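Long-range contact in hemolysin BL lytic component L1 (Bacillus cereus, PDB 7NMQ), which is a lytic component of the haemolysin BL enterotoxin and probably helps form pores in host membranes, as an alpha-helical toxin of the ClyA type: residues Lys53-Asn58 with Lys150-Gly155. Numbering follows the deposited sequence. Where two conformers were deposited one is given.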
loop_
_atom_site.group_PDB
_atom_site.type_symbol
_atom_site.label_atom_id
_atom_site.label_comp_id
_atom_site.label_asym_id
_atom_site.label_seq_id
_atom_site.Cartn_x
_atom_site.Cartn_y
_atom_site.Cartn_z
ATOM N N LYS A 53 9.830 11.470 -28.284
ATOM C CA LYS A 53 9.922 10.016 -28.589
ATOM C C LYS A 53 10.290 9.246 -27.314
ATOM O O LYS A 53 9.678 8.209 -27.025
ATOM C CB LYS A 53 10.927 9.731 -29.711
ATOM C CG LYS A 53 11.461 8.302 -29.714
ATOM C CD LYS A 53 12.459 7.995 -30.806
ATOM C CE LYS A 53 13.035 6.608 -30.670
ATOM N NZ LYS A 53 14.367 6.471 -31.310
ATOM N N ASN A 54 11.260 9.761 -26.564
ATOM C CA ASN A 54 11.734 9.100 -25.336
ATOM C C ASN A 54 10.665 9.149 -24.253
ATOM O O ASN A 54 10.506 8.158 -23.545
ATOM C CB ASN A 54 13.033 9.723 -24.875
ATOM C CG ASN A 54 14.130 9.288 -25.808
ATOM O OD1 ASN A 54 14.106 8.190 -26.345
ATOM N ND2 ASN A 54 15.154 10.069 -25.899
ATOM N N ILE A 55 9.973 10.270 -24.123
ATOM C CA ILE A 55 8.860 10.385 -23.144
ATOM C C ILE A 55 7.814 9.336 -23.452
ATOM O O ILE A 55 7.294 8.689 -22.543
ATOM C CB ILE A 55 8.305 11.802 -23.148
ATOM C CG1 ILE A 55 9.335 12.689 -22.447
ATOM C CG2 ILE A 55 6.928 11.827 -22.510
ATOM C CD1 ILE A 55 9.126 14.144 -22.578
ATOM N N HIS A 56 7.437 9.166 -24.708
ATOM C CA HIS A 56 6.417 8.160 -25.034
ATOM C C HIS A 56 6.896 6.768 -24.659
ATOM O O HIS A 56 6.088 5.984 -24.130
ATOM C CB HIS A 56 6.093 8.198 -26.517
ATOM C CG HIS A 56 5.277 9.391 -26.868
ATOM N ND1 HIS A 56 5.208 9.846 -28.158
ATOM C CD2 HIS A 56 4.470 10.184 -26.122
ATOM C CE1 HIS A 56 4.400 10.911 -28.181
ATOM N NE2 HIS A 56 3.928 11.147 -26.953
ATOM N N LEU A 57 8.172 6.444 -24.867
ATOM C CA LEU A 57 8.703 5.137 -24.424
ATOM C C LEU A 57 8.634 5.067 -22.889
ATOM O O LEU A 57 8.296 3.999 -22.356
ATOM C CB LEU A 57 10.154 4.974 -24.878
ATOM C CG LEU A 57 10.337 4.903 -26.380
ATOM C CD1 LEU A 57 11.818 4.755 -26.731
ATOM C CD2 LEU A 57 9.528 3.822 -27.012
ATOM N N ASN A 58 8.946 6.138 -22.204
ATOM C CA ASN A 58 8.877 6.152 -20.726
ATOM C C ASN A 58 7.438 5.929 -20.290
ATOM O O ASN A 58 7.200 5.209 -19.290
ATOM C CB ASN A 58 9.330 7.456 -20.124
ATOM C CG ASN A 58 10.780 7.802 -20.401
ATOM O OD1 ASN A 58 11.664 6.955 -20.653
ATOM N ND2 ASN A 58 11.040 9.063 -20.286
ATOM N N LYS A 150 11.770 11.948 -15.452
ATOM C CA LYS A 150 12.095 13.266 -14.895
ATOM C C LYS A 150 13.150 13.909 -15.781
ATOM O O LYS A 150 13.048 15.101 -16.061
ATOM C CB LYS A 150 12.634 13.130 -13.467
ATOM C CG LYS A 150 13.133 14.419 -12.845
ATOM C CD LYS A 150 13.396 14.288 -11.330
ATOM C CE LYS A 150 14.277 15.395 -10.808
ATOM N NZ LYS A 150 13.573 16.701 -10.901
ATOM N N ASN A 151 14.186 13.188 -16.182
ATOM C CA ASN A 151 15.265 13.782 -17.013
ATOM C C ASN A 151 14.705 14.211 -18.378
ATOM O O ASN A 151 15.080 15.295 -18.852
ATOM C CB ASN A 151 16.435 12.817 -17.112
ATOM C CG ASN A 151 17.567 13.434 -17.890
ATOM O OD1 ASN A 151 18.075 14.457 -17.494
ATOM N ND2 ASN A 151 17.849 12.880 -19.053
ATOM N N ASN A 152 13.813 13.459 -18.978
ATOM C CA ASN A 152 13.304 13.810 -20.321
ATOM C C ASN A 152 12.352 14.982 -20.165
ATOM O O ASN A 152 12.309 15.848 -21.076
ATOM C CB ASN A 152 12.632 12.626 -20.983
ATOM C CG ASN A 152 13.583 11.575 -21.491
ATOM O OD1 ASN A 152 13.336 10.365 -21.385
ATOM N ND2 ASN A 152 14.647 12.013 -22.103
ATOM N N VAL A 153 11.645 15.089 -19.041
ATOM C CA VAL A 153 10.669 16.183 -18.817
ATOM C C VAL A 153 11.354 17.463 -18.383
ATOM O O VAL A 153 10.910 18.561 -18.848
ATOM C CB VAL A 153 9.579 15.756 -17.824
ATOM C CG1 VAL A 153 8.744 16.940 -17.354
ATOM C CG2 VAL A 153 8.751 14.662 -18.479
ATOM N N GLY A 154 12.379 17.394 -17.544
ATOM C CA GLY A 154 12.921 18.602 -16.900
ATOM C C GLY A 154 14.418 18.650 -16.772
ATOM O O GLY A 154 14.900 19.568 -16.139
ATOM N N GLY A 155 15.125 17.669 -17.328
ATOM C CA GLY A 155 16.568 17.572 -17.118
ATOM C C GLY A 155 16.842 17.086 -15.683
ATOM O O GLY A 155 15.934 16.740 -14.934
HETATM O O HOH W 1 14.625 7.737 -21.714
#
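Asn152 and Asn58 join two long helices, 45-103 and 107-154, by a small polar bridge beside an apolar patch, near the C-terminal end of the second helix. The ND2 of Asn58 donates to OD1 of Asn152 over 2.9 Å, arriving in the carbonyl plane on a lone pair, and the two amide groups are nearly coplanar (19° apart). A water O lies 2.9 Å from Asn152 OD1 and 3.2 Å from Asn58 OD1; it can donate to either carbonyl oxygen, though it has more acceptors around it than protons. CB of Asn54 packs 3.6 Å from OD1 of Asn152. The short segments run roughly antiparallel (145°), as befits neighbouring helices of the elongated bundle found in ClyA-like toxins. On the apolar flank CG1 of Ile55 lies 3.6 Å from CB of Asn152, the two side chains passing in opposite directions. A chi2 of 168° sets CD1 of Ile55 anti to its CA, and this methyl comes to 4.1 Å from CG2 of Val153. Leu283 of helix 275-325 touches both Ile55 and Val153, bringing a third helix against this flank.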